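Local coordinates for ferredoxin-like protein of unknown function (Thermobifida fusca, PDB 3BGU), which is of unknown function but forms a dimer of ferredoxin-like subunits of the stress-responsive A/B barrel family, with a pocket that holds nitrobenzene in the crystal, at residues G21-A26 with A75-L80; L49-P54 with H92-A97. All blocks are in the same frame, centred on the assembly; numbering follows the deposited sequence. Where two conformers were deposited one is given.

Contact 1 (G21-A26 with A75-L80); sequences GIRHIA and AVVADL. With NBZ (nitrobenzene), chain N.
Arg23 and Asp79 lie side by side on neighbouring antiparallel strands, 21-26 and 75-80, in the middle of the four-stranded sheet of a ferredoxin-like fold. The guanidinium grips the carboxylate side-on: NE of Arg23 reaches OD1 of Asp79 at 2.8 Å and NH2 takes OD2, both nearly straight, both on the syn side but somewhat out of the carboxylate plane, with the two planes only 16° apart. Arg23 runs extended from the backbone and then bends at chi3 (-69°), which turns NE and NH2 together onto the acid. This fixes the rotation of both groups, and CG1 of Val77 packs against the arginine's CD at 3.6 Å. On the same face Ile25 CG1 lies beside Val77 CG1; the second subunit covers this side, its own Val77 and Ile25 packing on Ile25 and Val77.

The opposite face carries Ile22, His24, Ala26, Val76, Ala78 and Leu80, and it looks toward the helices. Here Ile22-Leu80, His24-Ala78 and Ala26-Val76 are hydrogen-bonded pairs, each closed by two backbone bonds. Ala26 and Val76, the latter modelled in two conformers, both line the nitrobenzene pocket. Gln113 on strand 106-115 bonds His24 ND1 and so steadies the ring, whose NE2 donates to O2 of the nitro group at 2.8 Å, bent to 141°.

Contact 2 (L49-P54 with H92-A97); sequences LPAAIP and HPDHRA. With NBZ (nitrobenzene), chain N; EDO (1,2-ethanediol), chain G; EDO (1,2-ethanediol), chain E.
The chi1 of His92 (-167°) carries its ring away from the backbone N, one face turned to Ala51, while chi1 of -80° in Asp94 swings the carboxylate away from its own carbonyl carbon and toward the backbone of Leu49 to Ala51. OD2 of Asp94 accepts from the backbone N of Ala51 at 2.9 Å (152°), although the position of this oxygen is less certain than that of its neighbours. The aliphatic part of the aspartate is used as well, its CB packing on Ala51 CB at 3.8 Å.

Ala51 CA sits over one face of the His92 ring in a CH-pi contact, 4.0 Å from the ring centroid, and Pro93 CD lies on the opposite face, offset toward the rim. In the ring plane, ND1 of His92 accepts from the backbone N of Asp94 at 3.0 Å, which makes His92 the N-cap of helix 93-102 and identifies ND1 as the unprotonated nitrogen in this bond. The contact thus joins the start of that helix to the loop between helix 36-48 and strand 56-63 of the ferredoxin-like fold. At the other end of the imidazole, NE2 of His92 shares a hydrogen bond of 2.8 Å with O2 of an ethanediol, probably from the crystallisation liquor.

Ile53 slides past the ring in the opposite direction, its CG2 reaching CD2 of His92 at 3.4 Å. Within the loop, Ala52 centres an inverse gamma turn, closed by Ile53 N donating to Ala51 O. Farther along the helix, Ala97 CB meets CD1 of Leu49 at 4.0 Å.

How the contacts relate
Contact 1 pairs the two central strands of the sheet and contact 2 ties the loop 49-54 to the helical layer over it; their centres lie 13 Å apart, and their nearest atoms, about 4 Å apart, do not touch. Nitrobenzene bridges them. Residues 21-26 and 75-80 offer it one side of the pocket, whereas from 92-97 the edge of the His95 ring approaches, its CE1 3.5 Å from C2 of the ligand. Arg109 NE, from strand 106-115, supplies a further hydrogen bond to the ligand. Tyr89 of helix 82-91 also connects the two: it packs on Ala78 of contact 1 and meets Ala51 and the His95 ring of contact 2.

Contact 1 (G21-A26 with A75-L80)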
loop_
_atom_site.group_PDB
_atom_site.type_symbol
_atom_site.label_atom_id
_atom_site.label_comp_id
_atom_site.label_asym_id
_atom_site.label_seq_id
_atom_site.Cartn_x
_atom_site.Cartn_y
_atom_site.Cartn_z
ATOM N N GLY A 21 -9.217 2.913 -12.287
ATOM C CA GLY A 21 -8.290 3.361 -11.272
ATOM C C GLY A 21 -7.378 2.262 -10.774
ATOM O O GLY A 21 -7.819 1.174 -10.450
ATOM N N ILE A 22 -6.093 2.545 -10.766
ATOM C CA ILE A 22 -5.079 1.564 -10.403
ATOM C C ILE A 22 -4.343 2.093 -9.211
ATOM O O ILE A 22 -3.740 3.186 -9.273
ATOM C CB ILE A 22 -4.084 1.315 -11.543
ATOM C CG1 ILE A 22 -4.785 0.759 -12.782
ATOM C CG2 ILE A 22 -2.970 0.370 -11.083
ATOM C CD1 ILE A 22 -3.932 0.606 -13.952
ATOM N N ARG A 23 -4.375 1.356 -8.116
ATOM C CA ARG A 23 -3.529 1.667 -6.964
ATOM C C ARG A 23 -2.225 0.878 -7.047
ATOM O O ARG A 23 -2.213 -0.320 -7.039
ATOM C CB ARG A 23 -4.241 1.469 -5.638
ATOM C CG ARG A 23 -3.342 1.582 -4.449
ATOM C CD ARG A 23 -4.157 1.933 -3.177
ATOM N NE ARG A 23 -4.672 3.296 -3.266
ATOM C CZ ARG A 23 -5.444 3.839 -2.327
ATOM N NH1 ARG A 23 -5.728 3.158 -1.242
ATOM N NH2 ARG A 23 -5.861 5.075 -2.483
ATOM N N HIS A 24 -1.146 1.609 -7.249
ATOM C CA HIS A 24 0.207 1.066 -7.178
ATOM C C HIS A 24 0.728 1.230 -5.757
ATOM O O HIS A 24 0.692 2.332 -5.158
ATOM C CB HIS A 24 1.135 1.832 -8.116
ATOM C CG HIS A 24 2.584 1.575 -7.850
ATOM N ND1 HIS A 24 3.127 0.330 -8.066
ATOM C CD2 HIS A 24 3.594 2.355 -7.382
ATOM C CE1 HIS A 24 4.395 0.343 -7.720
ATOM N NE2 HIS A 24 4.704 1.555 -7.292
ATOM N N ILE A 25 1.333 0.170 -5.253
ATOM C CA ILE A 25 2.030 0.173 -3.977
ATOM C C ILE A 25 3.396 -0.466 -4.129
ATOM O O ILE A 25 3.529 -1.570 -4.724
ATOM C CB ILE A 25 1.304 -0.593 -2.919
ATOM C CG1 ILE A 25 -0.042 0.115 -2.643
ATOM C CG2 ILE A 25 2.084 -0.673 -1.600
ATOM C CD1 ILE A 25 -1.083 -0.797 -1.898
ATOM N N ALA A 26 4.392 0.195 -3.565
ATOM C CA ALA A 26 5.706 -0.407 -3.339
ATOM C C ALA A 26 6.142 -0.253 -1.889
ATOM O O ALA A 26 6.040 0.824 -1.332
ATOM C CB ALA A 26 6.758 0.227 -4.258
ATOM N N ALA A 75 6.896 2.979 2.534
ATOM C CA ALA A 75 5.793 2.728 1.582
ATOM C C ALA A 75 5.641 3.895 0.630
ATOM O O ALA A 75 5.772 5.075 1.064
ATOM C CB ALA A 75 4.450 2.516 2.342
ATOM N N VAL A 76 5.364 3.610 -0.639
ATOM C CA VAL A 76 4.817 4.627 -1.558
ATOM C C VAL A 76 3.552 4.064 -2.248
ATOM O O VAL A 76 3.536 2.913 -2.697
ATOM C CB VAL A 76 5.872 5.118 -2.588
ATOM C CG1 VAL A 76 6.357 3.947 -3.431
ATOM C CG2 VAL A 76 5.309 6.229 -3.492
ATOM N N VAL A 77 2.513 4.901 -2.360
ATOM C CA VAL A 77 1.223 4.552 -2.975
ATOM C C VAL A 77 0.910 5.620 -4.028
ATOM O O VAL A 77 1.079 6.814 -3.784
ATOM C CB VAL A 77 0.067 4.524 -1.941
ATOM C CG1 VAL A 77 -1.227 3.945 -2.554
ATOM C CG2 VAL A 77 0.479 3.775 -0.651
ATOM N N ALA A 78 0.474 5.176 -5.200
ATOM C CA ALA A 78 0.152 6.100 -6.292
ATOM C C ALA A 78 -1.061 5.579 -6.990
ATOM O O ALA A 78 -1.106 4.388 -7.330
ATOM C CB ALA A 78 1.313 6.218 -7.312
ATOM N N ASP A 79 -2.068 6.442 -7.175
ATOM C CA ASP A 79 -3.331 6.100 -7.808
ATOM C C ASP A 79 -3.362 6.734 -9.175
ATOM O O ASP A 79 -3.310 7.961 -9.274
ATOM C CB ASP A 79 -4.580 6.523 -7.007
ATOM C CG ASP A 79 -4.605 5.965 -5.643
ATOM O OD1 ASP A 79 -4.050 4.841 -5.462
ATOM O OD2 ASP A 79 -5.123 6.605 -4.697
ATOM N N LEU A 80 -3.501 5.872 -10.181
ATOM C CA LEU A 80 -3.323 6.173 -11.616
ATOM C C LEU A 80 -4.524 5.811 -12.423
ATOM O O LEU A 80 -5.138 4.794 -12.196
ATOM C CB LEU A 80 -2.086 5.479 -12.159
ATOM C CG LEU A 80 -0.845 6.219 -11.587
ATOM C CD1 LEU A 80 0.183 5.248 -11.072
ATOM C CD2 LEU A 80 -0.295 7.335 -12.519
HETATM C C1 NBZ N . 7.274 4.374 -7.100
HETATM C C2 NBZ N . 7.249 5.761 -7.088
HETATM C C3 NBZ N . 8.369 6.482 -6.791
HETATM C C4 NBZ N . 9.560 5.813 -6.590
HETATM C C5 NBZ N . 9.626 4.423 -6.593
HETATM C C6 NBZ N . 8.470 3.681 -6.886
HETATM N N1 NBZ N . 8.490 2.268 -6.932
HETATM O O1 NBZ N . 9.469 1.605 -6.565
HETATM O O2 NBZ N . 7.488 1.626 -7.324
#

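Contact 2 (L49-P54 with H92-A97)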
loop_
_atom_site.group_PDB
_atom_site.type_symbol
_atom_site.label_atom_id
_atom_site.label_comp_id
_atom_site.label_asym_id
_atom_site.label_seq_id
_atom_site.Cartn_x
_atom_site.Cartn_y
_atom_site.Cartn_z
ATOM N N LEU A 49 9.569 15.280 -7.006
ATOM C CA LEU A 49 9.575 14.522 -8.249
ATOM C C LEU A 49 8.404 13.533 -8.341
ATOM O O LEU A 49 8.580 12.360 -8.640
ATOM C CB LEU A 49 10.898 13.722 -8.322
ATOM C CG LEU A 49 12.149 14.548 -8.478
ATOM C CD1 LEU A 49 13.376 13.638 -8.269
ATOM C CD2 LEU A 49 12.265 15.255 -9.830
ATOM N N PRO A 50 7.178 14.004 -8.174
ATOM C CA PRO A 50 6.116 13.040 -8.054
ATOM C C PRO A 50 5.613 12.393 -9.379
ATOM O O PRO A 50 4.756 11.517 -9.351
ATOM C CB PRO A 50 4.985 13.888 -7.464
ATOM C CG PRO A 50 5.150 15.134 -8.074
ATOM C CD PRO A 50 6.640 15.359 -8.090
ATOM N N ALA A 51 6.063 12.909 -10.524
ATOM C CA ALA A 51 5.565 12.542 -11.855
ATOM C C ALA A 51 4.051 12.820 -11.937
ATOM O O ALA A 51 3.225 11.929 -12.244
ATOM C CB ALA A 51 5.913 11.099 -12.178
ATOM N N ALA A 52 3.705 14.073 -11.604
ATOM C CA ALA A 52 2.316 14.520 -11.454
ATOM C C ALA A 52 1.625 14.813 -12.799
ATOM O O ALA A 52 1.117 15.911 -13.088
ATOM C CB ALA A 52 2.206 15.672 -10.516
ATOM N N ILE A 53 1.608 13.785 -13.643
ATOM C CA ILE A 53 0.823 13.787 -14.869
ATOM C C ILE A 53 -0.673 13.824 -14.492
ATOM O O ILE A 53 -1.023 13.462 -13.368
ATOM C CB ILE A 53 1.138 12.542 -15.742
ATOM C CG1 ILE A 53 0.883 11.221 -15.009
ATOM C CG2 ILE A 53 2.610 12.574 -16.153
ATOM C CD1 ILE A 53 1.044 9.975 -15.906
ATOM N N PRO A 54 -1.536 14.316 -15.385
ATOM C CA PRO A 54 -2.990 14.320 -15.107
ATOM C C PRO A 54 -3.580 12.997 -14.652
ATOM O O PRO A 54 -4.476 13.007 -13.827
ATOM C CB PRO A 54 -3.611 14.705 -16.454
ATOM C CG PRO A 54 -2.566 15.439 -17.145
ATOM C CD PRO A 54 -1.230 14.998 -16.664
ATOM N N HIS A 92 7.921 8.591 -16.925
ATOM C CA HIS A 92 8.076 10.022 -16.741
ATOM C C HIS A 92 9.460 10.302 -16.162
ATOM O O HIS A 92 9.954 9.569 -15.311
ATOM C CB HIS A 92 6.993 10.546 -15.804
ATOM C CG HIS A 92 6.871 12.033 -15.773
ATOM N ND1 HIS A 92 7.707 12.827 -15.014
ATOM C CD2 HIS A 92 5.946 12.861 -16.313
ATOM C CE1 HIS A 92 7.336 14.092 -15.159
ATOM N NE2 HIS A 92 6.266 14.138 -15.936
ATOM N N PRO A 93 10.123 11.351 -16.641
ATOM C CA PRO A 93 11.398 11.622 -16.074
ATOM C C PRO A 93 11.496 11.767 -14.547
ATOM O O PRO A 93 12.522 11.370 -13.960
ATOM C CB PRO A 93 11.793 12.947 -16.780
ATOM C CG PRO A 93 10.885 13.155 -17.826
ATOM C CD PRO A 93 9.723 12.288 -17.691
ATOM N N ASP A 94 10.476 12.347 -13.912
ATOM C CA ASP A 94 10.488 12.475 -12.448
ATOM C C ASP A 94 10.634 11.074 -11.841
ATOM O O ASP A 94 11.351 10.850 -10.853
ATOM C CB ASP A 94 9.154 12.994 -11.922
ATOM C CG ASP A 94 8.949 14.479 -12.025
ATOM O OD1 ASP A 94 9.692 15.221 -12.695
ATOM O OD2 ASP A 94 8.019 14.931 -11.321
ATOM N N HIS A 95 9.851 10.139 -12.386
ATOM C CA HIS A 95 9.814 8.820 -11.878
ATOM C C HIS A 95 11.121 8.074 -12.054
ATOM O O HIS A 95 11.600 7.417 -11.123
ATOM C CB HIS A 95 8.651 8.078 -12.533
ATOM C CG HIS A 95 8.442 6.717 -11.985
ATOM N ND1 HIS A 95 7.859 6.511 -10.757
ATOM C CD2 HIS A 95 8.789 5.499 -12.456
ATOM C CE1 HIS A 95 7.784 5.209 -10.531
ATOM N NE2 HIS A 95 8.339 4.571 -11.546
ATOM N N ARG A 96 11.735 8.192 -13.231
ATOM C CA ARG A 96 13.021 7.564 -13.435
ATOM C C ARG A 96 14.066 8.187 -12.509
ATOM O O ARG A 96 14.892 7.482 -11.957
ATOM C CB ARG A 96 13.455 7.675 -14.873
ATOM C CG ARG A 96 12.583 6.956 -15.854
ATOM C CD ARG A 96 13.051 7.148 -17.293
ATOM N NE ARG A 96 13.197 8.552 -17.685
ATOM C CZ ARG A 96 14.357 9.214 -17.792
ATOM N NH1 ARG A 96 15.518 8.619 -17.522
ATOM N NH2 ARG A 96 14.348 10.496 -18.160
ATOM N N ALA A 97 14.000 9.500 -12.267
ATOM C CA ALA A 97 14.937 10.124 -11.306
ATOM C C ALA A 97 14.722 9.612 -9.875
ATOM O O ALA A 97 15.671 9.354 -9.145
ATOM C CB ALA A 97 14.806 11.616 -11.355
HETATM C C1 NBZ N . 7.274 4.374 -7.100
HETATM C C2 NBZ N . 7.249 5.761 -7.088
HETATM C C3 NBZ N . 8.369 6.482 -6.791
HETATM C C4 NBZ N . 9.560 5.813 -6.590
HETATM C C5 NBZ N . 9.626 4.423 -6.593
HETATM C C6 NBZ N . 8.470 3.681 -6.886
HETATM N N1 NBZ N . 8.490 2.268 -6.932
HETATM O O1 NBZ N . 9.469 1.605 -6.565
HETATM O O2 NBZ N . 7.488 1.626 -7.324
HETATM C C1 EDO G . 4.084 16.911 -14.549
HETATM O O1 EDO G . 5.505 16.945 -14.437
HETATM C C2 EDO G . 3.679 16.750 -16.011
HETATM O O2 EDO G . 4.785 16.328 -16.816
HETATM C C1 EDO E . 5.436 9.721 -5.278
HETATM O O1 EDO E . 6.502 10.608 -5.677
HETATM C C2 EDO E . 4.295 10.088 -6.195
HETATM O O2 EDO E . 4.482 9.566 -7.491
#